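Long-range contacts in separin (Saccharomyces cerevisiae, PDB 5U1T), which cleaves a subunit of cohesin as a caspase-like cysteine protease, so that sister chromatids separate at the onset of anaphase: residues N937-V942 against K1020-L1025; D949-G954 against F1010-A1015. All coordinates share one frame; numbering follows the deposited sequence.

Interaction 1 (N937-V942 against K1020-L1025); sequences NMWQKV and KQMKEL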
ATOM      1  N   ASN A 937      15.067 -27.331  20.513  1.00 58.58           N
ATOM      2  CA  ASN A 937      16.483 -27.628  20.419  1.00 60.84           C
ATOM      3  C   ASN A 937      16.956 -28.410  21.634  1.00 61.62           C
ATOM      4  O   ASN A 937      17.808 -29.299  21.539  1.00 56.88           O
ATOM      5  CB  ASN A 937      17.291 -26.342  20.277  1.00 65.42           C
ATOM      6  CG  ASN A 937      17.262 -25.798  18.880  1.00 62.19           C
ATOM      7  OD1 ASN A 937      17.120 -26.551  17.916  1.00 61.66           O
ATOM      8  ND2 ASN A 937      17.398 -24.483  18.754  1.00 56.26           N
ATOM      9  N   MET A 938      16.397 -28.040  22.778  1.00 58.32           N
ATOM     10  CA  MET A 938      16.692 -28.681  24.033  1.00 56.02           C
ATOM     11  C   MET A 938      16.197 -30.135  23.981  1.00 64.32           C
ATOM     12  O   MET A 938      16.899 -31.065  24.379  1.00 65.62           O
ATOM     13  CB  MET A 938      16.035 -27.898  25.162  1.00 64.99           C
ATOM     14  CG  MET A 938      16.248 -28.439  26.551  1.00 67.97           C
ATOM     15  SD  MET A 938      15.619 -27.224  27.753  1.00 89.78           S
ATOM     16  CE  MET A 938      15.776 -28.087  29.343  1.00 73.18           C
ATOM     17  N   TRP A 939      14.994 -30.326  23.449  1.00 62.85           N
ATOM     18  CA  TRP A 939      14.451 -31.657  23.258  1.00 63.27           C
ATOM     19  C   TRP A 939      15.309 -32.536  22.323  1.00 66.04           C
ATOM     20  O   TRP A 939      15.663 -33.643  22.702  1.00 67.60           O
ATOM     21  CB  TRP A 939      13.015 -31.594  22.727  1.00 60.94           C
ATOM     22  CG  TRP A 939      12.488 -32.954  22.573  1.00 62.11           C
ATOM     23  CD1 TRP A 939      12.326 -33.653  21.412  1.00 71.12           C
ATOM     24  CD2 TRP A 939      12.133 -33.838  23.627  1.00 62.86           C
ATOM     25  NE1 TRP A 939      11.857 -34.915  21.680  1.00 70.20           N
ATOM     26  CE2 TRP A 939      11.736 -35.052  23.037  1.00 63.47           C
ATOM     27  CE3 TRP A 939      12.100 -33.716  25.017  1.00 64.41           C
ATOM     28  CZ2 TRP A 939      11.310 -36.135  23.785  1.00 71.31           C
ATOM     29  CZ3 TRP A 939      11.676 -34.787  25.762  1.00 70.63           C
ATOM     30  CH2 TRP A 939      11.286 -35.988  25.148  1.00 71.70           C
ATOM     31  N   GLN A 940      15.650 -32.068  21.118  1.00 67.61           N
ATOM     32  CA  GLN A 940      16.416 -32.919  20.191  1.00 67.08           C
ATOM     33  C   GLN A 940      17.728 -33.372  20.856  1.00 67.31           C
ATOM     34  O   GLN A 940      18.182 -34.498  20.655  1.00 58.68           O
ATOM     35  CB  GLN A 940      16.683 -32.201  18.842  1.00 64.34           C
ATOM     36  CG  GLN A 940      15.443 -31.910  17.938  1.00 89.48           C
ATOM     37  CD  GLN A 940      15.778 -31.117  16.625  1.00 95.12           C
ATOM     38  OE1 GLN A 940      16.782 -30.379  16.552  1.00101.22           O
ATOM     39  NE2 GLN A 940      14.927 -31.274  15.597  1.00100.21           N
ATOM     40  N   LYS A 941      18.297 -32.499  21.684  1.00 63.19           N
ATOM     41  CA  LYS A 941      19.585 -32.736  22.307  1.00 59.55           C
ATOM     42  C   LYS A 941      19.482 -33.771  23.430  1.00 70.45           C
ATOM     43  O   LYS A 941      20.256 -34.740  23.482  1.00 65.56           O
ATOM     44  CB  LYS A 941      20.153 -31.425  22.844  1.00 56.96           C
ATOM     45  CG  LYS A 941      21.541 -31.548  23.456  1.00 68.03           C
ATOM     46  CD  LYS A 941      22.081 -30.174  23.937  1.00 79.05           C
ATOM     47  CE  LYS A 941      23.487 -30.271  24.590  1.00 89.19           C
ATOM     48  NZ  LYS A 941      24.005 -28.936  25.054  1.00 84.21           N
ATOM     49  N   VAL A 942      18.523 -33.566  24.326  1.00 64.62           N
ATOM     50  CA  VAL A 942      18.366 -34.466  25.448  1.00 66.56           C
ATOM     51  C   VAL A 942      17.874 -35.816  24.947  1.00 64.49           C
ATOM     52  O   VAL A 942      18.333 -36.858  25.412  1.00 66.22           O
ATOM     53  CB  VAL A 942      17.406 -33.893  26.516  1.00 65.02           C
ATOM     54  CG1 VAL A 942      16.900 -34.990  27.442  1.00 55.44           C
ATOM     55  CG2 VAL A 942      18.109 -32.807  27.325  1.00 68.30           C
ATOM     56  N   LYS A1020      13.978 -32.838  34.343  1.00 57.61           N
ATOM     57  CA  LYS A1020      13.316 -31.855  35.203  1.00 59.50           C
ATOM     58  C   LYS A1020      13.505 -30.439  34.637  1.00 63.79           C
ATOM     59  O   LYS A1020      12.689 -29.537  34.848  1.00 60.99           O
ATOM     60  CB  LYS A1020      13.847 -31.945  36.637  1.00 53.25           C
ATOM     61  CG  LYS A1020      13.414 -33.209  37.386  1.00 65.82           C
ATOM     62  CD  LYS A1020      14.246 -33.460  38.661  1.00 71.15           C
ATOM     63  CE  LYS A1020      13.523 -33.028  39.947  1.00 77.78           C
ATOM     64  NZ  LYS A1020      13.998 -33.763  41.171  1.00 83.32           N
ATOM     65  N   GLN A1021      14.592 -30.276  33.897  1.00 60.90           N
ATOM     66  CA  GLN A1021      14.930 -29.033  33.248  1.00 60.07           C
ATOM     67  C   GLN A1021      13.968 -28.797  32.094  1.00 68.25           C
ATOM     68  O   GLN A1021      13.432 -27.700  31.916  1.00 66.35           O
ATOM     69  CB  GLN A1021      16.375 -29.090  32.757  1.00 64.61           C
ATOM     70  CG  GLN A1021      17.010 -27.757  32.397  1.00 71.73           C
ATOM     71  CD  GLN A1021      18.298 -27.947  31.600  1.00 81.80           C
ATOM     72  OE1 GLN A1021      18.502 -28.992  30.960  1.00 83.62           O
ATOM     73  NE2 GLN A1021      19.169 -26.944  31.631  1.00 80.75           N
ATOM     74  N   MET A1022      13.760 -29.850  31.316  1.00 64.34           N
ATOM     75  CA  MET A1022      12.798 -29.847  30.236  1.00 58.26           C
ATOM     76  C   MET A1022      11.367 -29.635  30.762  1.00 61.29           C
ATOM     77  O   MET A1022      10.583 -28.919  30.151  1.00 68.74           O
ATOM     78  CB  MET A1022      12.907 -31.155  29.452  1.00 55.05           C
ATOM     79  CG  MET A1022      12.144 -31.188  28.137  1.00 64.32           C
ATOM     80  SD  MET A1022      12.847 -30.119  26.848  1.00 69.19           S
ATOM     81  CE  MET A1022      11.455 -30.030  25.738  1.00 65.67           C
ATOM     82  N   LYS A1023      11.031 -30.246  31.892  1.00 62.95           N
ATOM     83  CA  LYS A1023       9.709 -30.084  32.486  1.00 64.35           C
ATOM     84  C   LYS A1023       9.455 -28.613  32.803  1.00 66.76           C
ATOM     85  O   LYS A1023       8.368 -28.102  32.544  1.00 64.58           O
ATOM     86  CB  LYS A1023       9.564 -30.938  33.767  1.00 56.65           C
ATOM     87  CG  LYS A1023       8.178 -30.851  34.439  1.00 64.96           C
ATOM     88  CD  LYS A1023       8.077 -31.562  35.791  1.00 66.61           C
ATOM     89  CE  LYS A1023       7.964 -30.573  36.985  1.00 78.61           C
ATOM     90  NZ  LYS A1023       9.180 -29.657  37.251  1.00 73.32           N
ATOM     91  N   GLU A1024      10.465 -27.936  33.348  1.00 66.85           N
ATOM     92  CA  GLU A1024      10.316 -26.561  33.819  1.00 67.06           C
ATOM     93  C   GLU A1024      10.414 -25.519  32.703  1.00 69.70           C
ATOM     94  O   GLU A1024       9.773 -24.468  32.761  1.00 65.09           O
ATOM     95  CB  GLU A1024      11.352 -26.277  34.896  1.00 62.64           C
ATOM     96  CG  GLU A1024      11.045 -27.034  36.164  1.00 78.32           C
ATOM     97  CD  GLU A1024      12.268 -27.276  37.029  1.00 83.52           C
ATOM     98  OE1 GLU A1024      13.366 -26.827  36.619  1.00 90.61           O
ATOM     99  OE2 GLU A1024      12.134 -27.909  38.111  1.00 85.80           O
ATOM    100  N   LEU A1025      11.223 -25.806  31.693  1.00 65.79           N
ATOM    101  CA  LEU A1025      11.303 -24.939  30.534  1.00 60.57           C
ATOM    102  C   LEU A1025       9.972 -24.964  29.792  1.00 65.56           C
ATOM    103  O   LEU A1025       9.531 -23.939  29.268  1.00 66.97           O
ATOM    104  CB  LEU A1025      12.448 -25.364  29.614  1.00 60.89           C
ATOM    105  CG  LEU A1025      12.592 -24.515  28.354  1.00 62.26           C
ATOM    106  CD1 LEU A1025      12.822 -23.054  28.714  1.00 60.96           C
ATOM    107  CD2 LEU A1025      13.705 -25.051  27.484  1.00 59.73           C
TER

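Interaction 2 (D949-G954 against F1010-A1015); sequences DPFFKG and FDRIAA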
ATOM      1  N   ASP A 949      22.099 -44.455  25.111  1.00 64.69           N
ATOM      2  CA  ASP A 949      22.143 -45.428  26.189  1.00 62.72           C
ATOM      3  C   ASP A 949      21.034 -46.456  25.917  1.00 63.23           C
ATOM      4  O   ASP A 949      19.851 -46.116  25.868  1.00 63.33           O
ATOM      5  CB  ASP A 949      21.965 -44.747  27.549  1.00 63.92           C
ATOM      6  CG  ASP A 949      22.016 -45.725  28.715  1.00 65.65           C
ATOM      7  OD1 ASP A 949      21.967 -46.955  28.495  1.00 68.88           O
ATOM      8  OD2 ASP A 949      22.091 -45.268  29.878  1.00 68.59           O
ATOM      9  N   PRO A 950      21.424 -47.718  25.716  1.00 61.00           N
ATOM     10  CA  PRO A 950      20.492 -48.834  25.513  1.00 61.59           C
ATOM     11  C   PRO A 950      19.289 -48.826  26.473  1.00 59.64           C
ATOM     12  O   PRO A 950      18.171 -49.125  26.048  1.00 56.72           O
ATOM     13  CB  PRO A 950      21.369 -50.059  25.758  1.00 57.78           C
ATOM     14  CG  PRO A 950      22.721 -49.621  25.366  1.00 61.40           C
ATOM     15  CD  PRO A 950      22.827 -48.161  25.697  1.00 59.34           C
ATOM     16  N   PHE A 951      19.518 -48.480  27.735  1.00 56.60           N
ATOM     17  CA  PHE A 951      18.431 -48.375  28.702  1.00 55.97           C
ATOM     18  C   PHE A 951      17.350 -47.392  28.212  1.00 55.97           C
ATOM     19  O   PHE A 951      16.212 -47.788  28.003  1.00 57.17           O
ATOM     20  CB  PHE A 951      18.986 -47.976  30.078  1.00 54.38           C
ATOM     21  CG  PHE A 951      17.931 -47.718  31.126  1.00 51.97           C
ATOM     22  CD1 PHE A 951      17.346 -48.754  31.815  1.00 51.52           C
ATOM     23  CD2 PHE A 951      17.549 -46.424  31.435  1.00 52.18           C
ATOM     24  CE1 PHE A 951      16.391 -48.509  32.777  1.00 55.97           C
ATOM     25  CE2 PHE A 951      16.604 -46.173  32.387  1.00 47.56           C
ATOM     26  CZ  PHE A 951      16.024 -47.218  33.066  1.00 55.83           C
ATOM     27  N   PHE A 952      17.695 -46.130  27.980  1.00 58.54           N
ATOM     28  CA  PHE A 952      16.677 -45.174  27.537  1.00 58.19           C
ATOM     29  C   PHE A 952      16.168 -45.460  26.116  1.00 59.96           C
ATOM     30  O   PHE A 952      14.978 -45.279  25.827  1.00 58.94           O
ATOM     31  CB  PHE A 952      17.198 -43.754  27.636  1.00 57.82           C
ATOM     32  CG  PHE A 952      17.487 -43.329  29.036  1.00 59.54           C
ATOM     33  CD1 PHE A 952      16.476 -42.832  29.839  1.00 53.87           C
ATOM     34  CD2 PHE A 952      18.773 -43.433  29.556  1.00 55.35           C
ATOM     35  CE1 PHE A 952      16.739 -42.445  31.136  1.00 54.30           C
ATOM     36  CE2 PHE A 952      19.045 -43.048  30.848  1.00 52.62           C
ATOM     37  CZ  PHE A 952      18.028 -42.555  31.639  1.00 52.20           C
ATOM     38  N   LYS A 953      17.045 -45.946  25.250  1.00 57.05           N
ATOM     39  CA  LYS A 953      16.622 -46.335  23.918  1.00 57.36           C
ATOM     40  C   LYS A 953      15.525 -47.390  23.935  1.00 61.65           C
ATOM     41  O   LYS A 953      14.575 -47.322  23.150  1.00 63.23           O
ATOM     42  CB  LYS A 953      17.796 -46.864  23.119  1.00 64.69           C
ATOM     43  CG  LYS A 953      17.519 -46.856  21.631  1.00 68.74           C
ATOM     44  CD  LYS A 953      17.646 -48.248  21.034  1.00 72.39           C
ATOM     45  CE  LYS A 953      17.637 -48.146  19.518  1.00 80.69           C
ATOM     46  NZ  LYS A 953      18.276 -46.850  19.115  1.00 76.43           N
ATOM     47  N   GLY A 954      15.669 -48.370  24.825  1.00 57.48           N
ATOM     48  CA  GLY A 954      14.680 -49.414  24.980  1.00 53.82           C
ATOM     49  C   GLY A 954      13.405 -48.888  25.601  1.00 54.90           C
ATOM     50  O   GLY A 954      12.310 -49.281  25.221  1.00 53.75           O
ATOM     51  N   PHE A1010      24.536 -43.512  29.966  1.00 67.39           N
ATOM     52  CA  PHE A1010      24.034 -42.213  30.432  1.00 68.73           C
ATOM     53  C   PHE A1010      23.693 -42.278  31.920  1.00 63.80           C
ATOM     54  O   PHE A1010      22.879 -43.110  32.322  1.00 68.84           O
ATOM     55  CB  PHE A1010      22.806 -41.769  29.631  1.00 61.06           C
ATOM     56  CG  PHE A1010      22.596 -40.290  29.648  1.00 68.16           C
ATOM     57  CD1 PHE A1010      22.155 -39.653  30.799  1.00 72.32           C
ATOM     58  CD2 PHE A1010      22.861 -39.521  28.519  1.00 73.60           C
ATOM     59  CE1 PHE A1010      21.969 -38.276  30.832  1.00 66.76           C
ATOM     60  CE2 PHE A1010      22.670 -38.143  28.538  1.00 75.63           C
ATOM     61  CZ  PHE A1010      22.221 -37.522  29.703  1.00 69.55           C
ATOM     62  N   ASP A1011      24.321 -41.412  32.725  1.00 63.69           N
ATOM     63  CA  ASP A1011      24.135 -41.399  34.188  1.00 59.56           C
ATOM     64  C   ASP A1011      22.669 -41.085  34.547  1.00 59.58           C
ATOM     65  O   ASP A1011      22.028 -40.278  33.875  1.00 57.70           O
ATOM     66  CB  ASP A1011      25.092 -40.389  34.818  1.00 55.51           C
ATOM     67  CG  ASP A1011      24.925 -40.267  36.320  1.00 60.54           C
ATOM     68  OD1 ASP A1011      23.960 -39.586  36.729  1.00 53.85           O
ATOM     69  OD2 ASP A1011      25.782 -40.812  37.091  1.00 58.60           O
ATOM     70  N   ARG A1012      22.145 -41.735  35.587  1.00 57.43           N
ATOM     71  CA  ARG A1012      20.721 -41.645  35.916  1.00 56.39           C
ATOM     72  C   ARG A1012      20.362 -40.315  36.564  1.00 53.14           C
ATOM     73  O   ARG A1012      19.263 -39.801  36.389  1.00 56.68           O
ATOM     74  CB  ARG A1012      20.300 -42.798  36.850  1.00 61.17           C
ATOM     75  CG  ARG A1012      18.770 -42.953  37.029  1.00 56.59           C
ATOM     76  CD  ARG A1012      18.402 -43.926  38.164  1.00 61.49           C
ATOM     77  NE  ARG A1012      17.039 -44.450  38.016  1.00 59.87           N
ATOM     78  CZ  ARG A1012      16.728 -45.523  37.289  1.00 59.27           C
ATOM     79  NH1 ARG A1012      17.686 -46.199  36.660  1.00 64.19           N
ATOM     80  NH2 ARG A1012      15.467 -45.922  37.186  1.00 51.72           N
ATOM     81  N   ILE A1013      21.280 -39.770  37.341  1.00 57.95           N
ATOM     82  CA  ILE A1013      21.047 -38.479  37.974  1.00 62.85           C
ATOM     83  C   ILE A1013      21.097 -37.351  36.922  1.00 61.27           C
ATOM     84  O   ILE A1013      20.254 -36.454  36.916  1.00 58.83           O
ATOM     85  CB  ILE A1013      22.055 -38.252  39.102  1.00 58.36           C
ATOM     86  CG1 ILE A1013      21.769 -39.249  40.225  1.00 57.16           C
ATOM     87  CG2 ILE A1013      21.990 -36.833  39.622  1.00 59.57           C
ATOM     88  CD1 ILE A1013      20.325 -39.284  40.663  1.00 52.69           C
ATOM     89  N   ALA A1014      22.052 -37.442  36.003  1.00 53.09           N
ATOM     90  CA  ALA A1014      22.109 -36.520  34.885  1.00 58.32           C
ATOM     91  C   ALA A1014      20.820 -36.555  34.072  1.00 60.75           C
ATOM     92  O   ALA A1014      20.367 -35.534  33.551  1.00 58.57           O
ATOM     93  CB  ALA A1014      23.300 -36.840  33.997  1.00 60.32           C
ATOM     94  N   ALA A1015      20.223 -37.728  33.951  1.00 61.97           N
ATOM     95  CA  ALA A1015      19.081 -37.852  33.066  1.00 55.17           C
ATOM     96  C   ALA A1015      17.847 -37.287  33.752  1.00 57.27           C
ATOM     97  O   ALA A1015      17.026 -36.629  33.115  1.00 62.96           O
ATOM     98  CB  ALA A1015      18.878 -39.280  32.654  1.00 49.51           C
TER

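Interaction 1 (N937-V942 against K1020-L1025)
Met-938 reaches across to Met-1022 and Gln-1021. Its CG stands anti to the backbone N (chi1 -180°), and the chain beyond it is fully extended. Met-938 CG passes Met-1022 SD at 3.8 Å, the two methionine chains sliding past each other in opposite directions. Met-938 CE lies against Gln-1021, 3.3 Å from its amide oxygen OE1 and close to the aliphatic CG as well. Met-938 also points tip to tip at Leu-1025, where the modelled closeness is doubtful. Next along the helix, Trp-939 crosses the Met-1022 side chain at about a right angle. Met-1022 is bent at chi2 (70°), unlike the straight Met-938. Met-1022 CE packs 3.7 Å from Trp-939 CB and 3.8 Å from ring atom CE3. The contact across the two segments is mostly apolar packing, carried largely by two methionines and a tryptophan. The two helix segments run nearly antiparallel, at 163°, with their axes 10.9 Å apart at closest approach. Val-935, earlier on helix 927-946, touches both Met-1022 and Leu-1025. Helix 1036-1054 adds a third wall: its Thr-1049 touches both Trp-939 and Met-1022, while Leu-1048 meets the tryptophan and Leu-1045 meets Met-1022.

Interaction 2 (D949-G954 against F1010-A1015)
Phe-1010 and Phe-952 bury the most surface here, and Asp-949 joins them through its hydrogen bond to Phe-1010. Phe-1010 meets the other segment with its backbone and CB, while its ring leads away toward Gln-945 and Leu-946 of helix 927-946. Phe-1010 N donates to Asp-949 OD2 at 3.0 Å, with an N-H...O angle of 150°. The donor stands above the carboxylate plane. Asp-949 CB also packs on Phe-1010 CB, at 3.7 Å. The other carboxylate oxygen, Asp-949 OD1, accepts from Phe-951 N at 3.0 Å. Asp-949 is therefore the N-cap of helix 950-955, and one carboxylate both caps that helix and holds the loop leading into helix 1012-1028. An alanine in place of Asp-949 would probably leave the N-H groups of Phe-951 and Phe-1010 without these acceptors and loosen the hold between the segments. The second helix start is capped too: Asp-1011 OD1 takes Ala-1014 N at 3.0 Å through its anti lone pair, and Ile-1013 N more weakly. The Phe-952 ring reaches toward the start of helix 1012-1028. Phe-952 CZ touches Ala-1015 CB at 3.5 Å, and Phe-1010 O lies at the ring edge, 4.1 Å from Phe-952 CE2. Phe-951 CD2 sits over the centre of one face of the Phe-952 ring. Leu-946 touches Phe-952, Phe-1010 and Ala-1015.

In the fold
Both interactions use helix 1012-1028: interaction 2 its start and the residues just before it, interaction 1 a part further along. On the other side, helices 927-946 and 950-955 follow each other in the chain. Interaction 2 is nested inside the loop closed by interaction 1, because 949-954 comes after 937-942 while 1010-1015 comes before 1020-1025. The centres are 15 Å apart and the nearest atoms about 5 Å apart, without touching. Helices 927-946 and 1012-1028 pack nearly antiparallel; the chain between them includes strand 960-962 and the unmodelled residues 970-1007. Strand 960-962 pairs with strand 1157-1163, so the connection also contributes a strand to a mixed sheet. Both contacts lie away from the predicted active-site cysteine.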